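PDB 4RL3: chitinase A from Pteris ryukyuensis, which probably hydrolyses the glycosidic bonds of chitin, this chain being the family 18 catalytic domain of a longer protein. Local coordinates for residues 80-85 / 123-128; 129-134 / 163-168. All blocks are in the same frame, centred on the assembly; numbering follows the deposited sequence.

Contact 1 of 2, residues 80-85 / 123-128; sequences GGDTIS and YEHFDQ
G80 lies with its CA over one face of the Y123 ring, offset toward the rim and 4.0 Å from CE1. It is a CH-pi contact, with the CA only 19° off the ring normal. The backbone angles of G80 call for glycine, and the absence of a side chain lets the strand come down onto the aromatic face. The ring itself is held by Y123 OH bonding to D37 OD1 and by an edge-to-face partner, F91. At G81 the link is indirect: one water donates to G81 O at 2.7 Å and accepts the backbone N-H of E124 at 2.8 Å, joining the two backbones just past the Y123 ring contact. D82 makes the direct polar bond. Its CG is anti to the backbone N (chi1 -174°), and OD1 takes the NE2-H of H125 at 2.9 Å on its anti side. OD1 lies almost in the imidazole plane, and carboxylate and ring are turned only 27° from each other. The same OD1 and E124 OE2 both receive hydrogens from a second water, at 3.1 and 3.0 Å. The other oxygen, E124 OE1, rests against D82 CB at 3.4 Å, while E124 CG lies over one face of the H125 ring, near its rim. E124 thus lies alongside the D82-H125 pair, beside a bound magnesium ion; it ends the DxxDxDxE motif of family 18, consistent with the place of the catalytic acid in relatives. Strands 73-81 and 118-123 are parallel neighbours in the barrel sheet, and G80 pairs its backbone with A35 of strand 27-36 in turn. Beyond the strand ends, D82 bonds through its backbone to V89, and H125 to F91, ahead of helix 96-114.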
ATOM      1  N   GLY A  80       7.652   2.859   5.000  1.00  5.54           N
ATOM      2  CA  GLY A  80       8.702   1.859   5.112  1.00  5.85           C
ATOM      3  C   GLY A  80       9.270   1.411   3.793  1.00  6.23           C
ATOM      4  O   GLY A  80      10.210   2.004   3.287  1.00  6.50           O
ATOM      5  N   GLY A  81       8.715   0.344   3.245  1.00  6.59           N
ATOM      6  CA  GLY A  81       9.302  -0.285   2.072  1.00  7.04           C
ATOM      7  C   GLY A  81      10.521  -1.124   2.440  1.00  7.70           C
ATOM      8  O   GLY A  81      10.788  -1.400   3.602  1.00  7.63           O
ATOM      9  N   ASP A  82      11.257  -1.547   1.425  1.00  8.56           N
ATOM     10  CA  ASP A  82      12.348  -2.500   1.597  1.00  9.31           C
ATOM     11  C   ASP A  82      13.623  -1.813   2.092  1.00  9.53           C
ATOM     12  O   ASP A  82      14.146  -2.166   3.155  1.00  9.27           O
ATOM     13  CB  ASP A  82      12.585  -3.221   0.262  1.00  9.86           C
ATOM     14  CG  ASP A  82      13.607  -4.343   0.343  1.00 10.49           C
ATOM     15  OD1 ASP A  82      14.089  -4.699   1.440  1.00 10.85           O
ATOM     16  OD2 ASP A  82      13.939  -4.874  -0.739  1.00 11.75           O
ATOM     17  N   THR A  83      14.097  -0.817   1.342  1.00 10.20           N
ATOM     18  CA  THR A  83      15.410  -0.234   1.588  1.00 10.75           C
ATOM     19  C   THR A  83      15.408   1.283   1.659  1.00 11.09           C
ATOM     20  O   THR A  83      14.496   1.948   1.168  1.00 11.33           O
ATOM     21  CB  THR A  83      16.423  -0.643   0.493  1.00 11.32           C
ATOM     22  OG1 THR A  83      15.929  -0.256  -0.792  1.00 12.11           O
ATOM     23  CG2 THR A  83      16.661  -2.128   0.526  1.00 11.48           C
ATOM     24  N   ILE A  84      16.459   1.803   2.288  1.00 11.50           N
ATOM     25  CA  ILE A  84      16.724   3.235   2.381  1.00 12.18           C
ATOM     26  C   ILE A  84      18.194   3.385   2.009  1.00 12.85           C
ATOM     27  O   ILE A  84      19.063   2.861   2.699  1.00 12.81           O
ATOM     28  CB  ILE A  84      16.407   3.810   3.794  1.00 12.52           C
ATOM     29  CG1 ILE A  84      16.914   5.251   3.950  1.00 12.96           C
ATOM     30  CG2 ILE A  84      16.985   2.948   4.910  1.00 12.74           C
ATOM     31  CD1 ILE A  84      16.268   6.234   3.009  1.00 13.43           C
ATOM     32  N   SER A  85      18.462   4.059   0.891  1.00 13.86           N
ATOM     33  CA  SER A  85      19.830   4.182   0.373  1.00 14.79           C
ATOM     34  C   SER A  85      20.541   2.827   0.384  1.00 15.33           C
ATOM     35  O   SER A  85      21.704   2.724   0.779  1.00 16.71           O
ATOM     36  CB  SER A  85      20.616   5.233   1.167  1.00 15.25           C
ATOM     37  OG  SER A  85      19.976   6.496   1.092  1.00 15.84           O
ATOM     38  N   TYR A 123       6.164  -1.878   6.313  1.00  5.54           N
ATOM     39  CA  TYR A 123       7.422  -2.355   6.872  1.00  5.77           C
ATOM     40  C   TYR A 123       7.571  -3.844   6.654  1.00  6.29           C
ATOM     41  O   TYR A 123       6.583  -4.585   6.688  1.00  6.02           O
ATOM     42  CB  TYR A 123       7.496  -2.065   8.362  1.00  5.71           C
ATOM     43  CG  TYR A 123       7.687  -0.609   8.698  1.00  5.70           C
ATOM     44  CD1 TYR A 123       8.951  -0.040   8.691  1.00  5.69           C
ATOM     45  CD2 TYR A 123       6.606   0.186   9.057  1.00  5.76           C
ATOM     46  CE1 TYR A 123       9.131   1.291   9.035  1.00  5.80           C
ATOM     47  CE2 TYR A 123       6.766   1.522   9.380  1.00  5.76           C
ATOM     48  CZ  TYR A 123       8.029   2.074   9.365  1.00  5.85           C
ATOM     49  OH  TYR A 123       8.170   3.404   9.716  1.00  5.91           O
ATOM     50  N   GLU A 124       8.806  -4.295   6.441  1.00  7.09           N
ATOM     51  CA  GLU A 124       9.049  -5.732   6.279  1.00  7.93           C
ATOM     52  C   GLU A 124      10.250  -6.290   7.031  1.00  8.08           C
ATOM     53  O   GLU A 124      10.473  -7.493   7.008  1.00  8.52           O
ATOM     54  CB  GLU A 124       9.186  -6.072   4.797  1.00  8.83           C
ATOM     55  CG  GLU A 124      10.482  -5.601   4.171  1.00  9.51           C
ATOM     56  CD  GLU A 124      10.683  -6.167   2.777  1.00 10.24           C
ATOM     57  OE1 GLU A 124      10.539  -5.387   1.822  1.00 10.78           O
ATOM     58  OE2 GLU A 124      10.962  -7.384   2.634  1.00 11.75           O
ATOM     59  N   HIS A 125      11.027  -5.430   7.676  1.00  8.04           N
ATOM     60  CA  HIS A 125      12.222  -5.861   8.408  1.00  7.98           C
ATOM     61  C   HIS A 125      12.027  -5.593   9.880  1.00  8.19           C
ATOM     62  O   HIS A 125      11.830  -4.449  10.292  1.00  7.82           O
ATOM     63  CB  HIS A 125      13.457  -5.133   7.901  1.00  8.12           C
ATOM     64  CG  HIS A 125      13.668  -5.278   6.432  1.00  8.21           C
ATOM     65  ND1 HIS A 125      14.098  -6.454   5.862  1.00  8.65           N
ATOM     66  CD2 HIS A 125      13.486  -4.408   5.413  1.00  8.41           C
ATOM     67  CE1 HIS A 125      14.174  -6.301   4.554  1.00  8.52           C
ATOM     68  NE2 HIS A 125      13.813  -5.068   4.257  1.00  8.51           N
ATOM     69  N   PHE A 126      12.116  -6.655  10.667  1.00  8.47           N
ATOM     70  CA  PHE A 126      11.793  -6.614  12.086  1.00  8.87           C
ATOM     71  C   PHE A 126      12.884  -7.219  12.949  1.00  9.95           C
ATOM     72  O   PHE A 126      12.620  -7.714  14.037  1.00 10.33           O
ATOM     73  CB  PHE A 126      10.469  -7.348  12.312  1.00  8.62           C
ATOM     74  CG  PHE A 126       9.335  -6.756  11.535  1.00  8.42           C
ATOM     75  CD1 PHE A 126       8.827  -5.536  11.901  1.00  8.32           C
ATOM     76  CD2 PHE A 126       8.812  -7.393  10.424  1.00  8.35           C
ATOM     77  CE1 PHE A 126       7.792  -4.958  11.195  1.00  8.20           C
ATOM     78  CE2 PHE A 126       7.784  -6.818   9.699  1.00  8.28           C
ATOM     79  CZ  PHE A 126       7.268  -5.600  10.090  1.00  8.18           C
ATOM     80  N   ASP A 127      14.121  -7.119  12.483  1.00 10.88           N
ATOM     81  CA  ASP A 127      15.238  -7.744  13.186  1.00 12.27           C
ATOM     82  C   ASP A 127      15.695  -6.950  14.415  1.00 13.11           C
ATOM     83  O   ASP A 127      16.492  -7.459  15.206  1.00 13.97           O
ATOM     84  CB  ASP A 127      16.394  -7.945  12.210  1.00 12.72           C
ATOM     85  CG  ASP A 127      15.975  -8.722  10.972  1.00 13.13           C
ATOM     86  OD1 ASP A 127      15.442  -9.836  11.131  1.00 13.83           O
ATOM     87  OD2 ASP A 127      16.142  -8.215   9.838  1.00 14.29           O
ATOM     88  N   GLN A 128      15.197  -5.720  14.574  1.00 13.83           N
ATOM     89  CA  GLN A 128      15.617  -4.817  15.657  1.00 14.84           C
ATOM     90  C   GLN A 128      14.455  -4.401  16.568  1.00 14.04           C
ATOM     91  O   GLN A 128      14.574  -3.449  17.343  1.00 14.77           O
ATOM     92  CB  GLN A 128      16.277  -3.562  15.065  1.00 16.14           C
ATOM     93  CG  GLN A 128      17.506  -3.849  14.211  1.00 17.80           C
ATOM     94  CD  GLN A 128      18.163  -2.606  13.627  1.00 18.85           C
ATOM     95  OE1 GLN A 128      19.138  -2.717  12.890  1.00 20.87           O
ATOM     96  NE2 GLN A 128      17.629  -1.423  13.934  1.00 19.74           N
TER
HETATM   97  O   HOH W   1      10.705  -2.240   6.205  1.00  6.67           O
HETATM   98  O   HOH W   2      13.545  -7.710   1.147  1.00 28.26           O

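Contact 2 of 2, residues 129-134 / 163-168; sequences VSTSTF and ESQYTA
T131 OG1 faces Q165 and S164 through two waters that grip it at once. One, 2.6 Å from T131 OG1, also bonds to S164 OG at 2.7 Å. The other lies 3.0 Å from T131 OG1, donates to V129 O and accepts from Q165 NE2 at 3.0 Å, tying the start of helix 131-147 to helix 163-173. The glutamine chain bends at chi2 (83°) and does not run on extended; its CG and NE2 lie nearest the threonine hydroxyl. The methyl of T131, on the other branch, packs against the helix backbone, its CG2 3.9 Å from Q165 CA. One turn further along, F134, with CG anti to the backbone N (chi1 174°), sets its CD2 4.0 Å from Q165 CB, and the two side chains cross at about a right angle. The edge of the phenyl ring then turns to the face of Y166 in a T-shaped pair, centroids 5.6 Å apart and planes at 73°, with F134 CE2 above the tyrosine face near its rim. Both rings also touch I121 of strand 118-123. S130 holds the N-cap position, and T131, the first helical residue, already touches helix 163-173. The arrangement, with water-bridged polar groups outward and aromatic rings inward against a strand, is that of two adjacent outer helices of a TIM barrel, here packed near their N-terminal ends.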
ATOM      1  N   VAL A 129      13.341  -5.119  16.480  1.00 12.77           N
ATOM      2  CA  VAL A 129      12.148  -4.792  17.245  1.00 11.78           C
ATOM      3  C   VAL A 129      11.317  -6.041  17.535  1.00 10.96           C
ATOM      4  O   VAL A 129      11.236  -6.951  16.714  1.00 11.18           O
ATOM      5  CB  VAL A 129      11.297  -3.735  16.506  1.00 11.93           C
ATOM      6  CG1 VAL A 129      10.661  -4.306  15.247  1.00 11.91           C
ATOM      7  CG2 VAL A 129      10.237  -3.152  17.434  1.00 11.89           C
ATOM      8  N   SER A 130      10.691  -6.081  18.703  1.00 10.08           N
ATOM      9  CA  SER A 130       9.751  -7.155  19.003  1.00  9.56           C
ATOM     10  C   SER A 130       8.444  -6.929  18.268  1.00  8.93           C
ATOM     11  O   SER A 130       8.089  -5.807  17.919  1.00  8.35           O
ATOM     12  CB  SER A 130       9.472  -7.259  20.493  1.00  9.78           C
ATOM     13  OG  SER A 130       8.647  -6.196  20.932  1.00  9.93           O
ATOM     14  N   THR A 131       7.713  -8.002  18.049  1.00  8.58           N
ATOM     15  CA  THR A 131       6.431  -7.904  17.379  1.00  8.29           C
ATOM     16  C   THR A 131       5.436  -7.079  18.200  1.00  7.87           C
ATOM     17  O   THR A 131       4.685  -6.280  17.640  1.00  7.53           O
ATOM     18  CB  THR A 131       5.907  -9.311  17.043  1.00  8.69           C
ATOM     19  OG1 THR A 131       6.791  -9.883  16.069  1.00  9.05           O
ATOM     20  CG2 THR A 131       4.473  -9.286  16.523  1.00  8.76           C
ATOM     21  N   SER A 132       5.439  -7.253  19.520  0.50  7.55           N
ATOM     22  CA  SER A 132       4.563  -6.464  20.384  0.50  7.39           C
ATOM     23  C   SER A 132       4.842  -4.968  20.254  0.50  7.19           C
ATOM     24  O   SER A 132       3.914  -4.167  20.228  0.50  7.31           O
ATOM     25  CB  SER A 132       4.704  -6.888  21.847  0.50  7.36           C
ATOM     26  OG  SER A 132       4.133  -8.169  22.064  0.50  7.38           O
ATOM     27  N   THR A 133       6.119  -4.600  20.176  1.00  7.09           N
ATOM     28  CA  THR A 133       6.503  -3.200  20.036  1.00  6.93           C
ATOM     29  C   THR A 133       6.018  -2.641  18.705  1.00  6.44           C
ATOM     30  O   THR A 133       5.419  -1.576  18.669  1.00  6.32           O
ATOM     31  CB  THR A 133       8.015  -3.006  20.202  1.00  7.28           C
ATOM     32  OG1 THR A 133       8.372  -3.295  21.562  1.00  8.10           O
ATOM     33  CG2 THR A 133       8.426  -1.584  19.853  1.00  7.49           C
ATOM     34  N   PHE A 134       6.254  -3.378  17.622  1.00  5.98           N
ATOM     35  CA  PHE A 134       5.778  -2.971  16.302  1.00  5.68           C
ATOM     36  C   PHE A 134       4.260  -2.776  16.281  1.00  5.66           C
ATOM     37  O   PHE A 134       3.764  -1.752  15.819  1.00  5.50           O
ATOM     38  CB  PHE A 134       6.194  -3.992  15.234  1.00  5.70           C
ATOM     39  CG  PHE A 134       5.625  -3.722  13.868  1.00  5.64           C
ATOM     40  CD1 PHE A 134       6.043  -2.624  13.136  1.00  5.62           C
ATOM     41  CD2 PHE A 134       4.662  -4.559  13.319  1.00  5.62           C
ATOM     42  CE1 PHE A 134       5.519  -2.372  11.885  1.00  5.57           C
ATOM     43  CE2 PHE A 134       4.144  -4.324  12.049  1.00  5.63           C
ATOM     44  CZ  PHE A 134       4.560  -3.213  11.345  1.00  5.60           C
ATOM     45  N   GLU A 163       3.829 -12.611   8.320  1.00  6.85           N
ATOM     46  CA  GLU A 163       2.522 -13.010   8.853  1.00  7.41           C
ATOM     47  C   GLU A 163       2.380 -12.785  10.351  1.00  7.39           C
ATOM     48  O   GLU A 163       1.343 -12.302  10.811  1.00  7.33           O
ATOM     49  CB  GLU A 163       2.286 -14.493   8.536  1.00  7.86           C
ATOM     50  CG  GLU A 163       0.963 -15.081   9.007  1.00  8.48           C
ATOM     51  CD  GLU A 163       0.776 -16.484   8.464  1.00  9.10           C
ATOM     52  OE1 GLU A 163       0.776 -16.638   7.220  1.00  9.55           O
ATOM     53  OE2 GLU A 163       0.681 -17.440   9.277  1.00 10.62           O
ATOM     54  N   SER A 164       3.420 -13.138  11.111  1.00  7.74           N
ATOM     55  CA  SER A 164       3.371 -12.997  12.561  1.00  8.11           C
ATOM     56  C   SER A 164       3.074 -11.554  12.981  1.00  7.51           C
ATOM     57  O   SER A 164       2.227 -11.295  13.842  1.00  7.51           O
ATOM     58  CB  SER A 164       4.693 -13.453  13.177  1.00  8.86           C
ATOM     59  OG  SER A 164       4.595 -13.428  14.589  1.00 10.86           O
ATOM     60  N   GLN A 165       3.758 -10.611  12.347  1.00  6.84           N
ATOM     61  CA  GLN A 165       3.597  -9.202  12.677  1.00  6.55           C
ATOM     62  C   GLN A 165       2.245  -8.663  12.244  1.00  6.04           C
ATOM     63  O   GLN A 165       1.539  -8.021  13.022  1.00  5.88           O
ATOM     64  CB  GLN A 165       4.694  -8.365  12.032  1.00  6.77           C
ATOM     65  CG  GLN A 165       6.067  -8.554  12.669  1.00  7.00           C
ATOM     66  CD  GLN A 165       6.841  -9.768  12.175  1.00  7.32           C
ATOM     67  OE1 GLN A 165       6.474 -10.429  11.194  1.00  7.81           O
ATOM     68  NE2 GLN A 165       7.933 -10.066  12.866  1.00  7.82           N
ATOM     69  N   TYR A 166       1.883  -8.893  10.991  1.00  5.63           N
ATOM     70  CA  TYR A 166       0.684  -8.252  10.462  1.00  5.46           C
ATOM     71  C   TYR A 166      -0.630  -8.908  10.880  1.00  5.61           C
ATOM     72  O   TYR A 166      -1.636  -8.218  11.015  1.00  5.58           O
ATOM     73  CB  TYR A 166       0.786  -8.080   8.955  1.00  5.21           C
ATOM     74  CG  TYR A 166       1.711  -6.943   8.575  1.00  5.11           C
ATOM     75  CD1 TYR A 166       1.247  -5.626   8.542  1.00  5.11           C
ATOM     76  CD2 TYR A 166       3.052  -7.171   8.288  1.00  5.09           C
ATOM     77  CE1 TYR A 166       2.086  -4.580   8.209  1.00  5.02           C
ATOM     78  CE2 TYR A 166       3.896  -6.127   7.961  1.00  5.04           C
ATOM     79  CZ  TYR A 166       3.410  -4.835   7.925  1.00  5.00           C
ATOM     80  OH  TYR A 166       4.251  -3.788   7.588  1.00  4.96           O
ATOM     81  N   THR A 167      -0.643 -10.227  11.095  1.00  5.81           N
ATOM     82  CA  THR A 167      -1.866 -10.832  11.633  1.00  6.03           C
ATOM     83  C   THR A 167      -2.136 -10.374  13.071  1.00  6.12           C
ATOM     84  O   THR A 167      -3.287 -10.174  13.464  1.00  6.50           O
ATOM     85  CB  THR A 167      -1.875 -12.375  11.568  1.00  6.04           C
ATOM     86  OG1 THR A 167      -0.752 -12.912  12.290  1.00  6.13           O
ATOM     87  CG2 THR A 167      -1.887 -12.866  10.120  1.00  6.14           C
ATOM     88  N   ALA A 168      -1.077 -10.209  13.862  1.00  6.12           N
ATOM     89  CA  ALA A 168      -1.222  -9.681  15.216  1.00  6.17           C
ATOM     90  C   ALA A 168      -1.792  -8.268  15.153  1.00  6.25           C
ATOM     91  O   ALA A 168      -2.725  -7.928  15.881  1.00  6.36           O
ATOM     92  CB  ALA A 168       0.112  -9.683  15.945  1.00  6.08           C
TER
HETATM   93  O   HOH W   3       9.477  -8.913  15.160  1.00 15.91           O
HETATM   94  O   HOH W   4       6.729 -12.477  15.876  1.00 16.56           O

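How the contacts relate
From the N terminus, the chain runs up strand 73-81, passes through helix 96-114 and returns along strand 118-123, and contact 1 closes this beta-alpha-beta unit at the strand ends. The chain continues directly from Q128 into V129, where contact 2 opens; it closes after helix 131-147 and strand 153-156, once helix 163-173 begins. The two loops follow in series, neither nested nor crossed. They nevertheless touch: Y166 OH probably hydrogen-bonds to Y123 O, 2.6 Å away, and F126 packs its ring against both F134 and Q165. The end of strand 118-123 and the loop after it are thereby tied to the helices of contact 2.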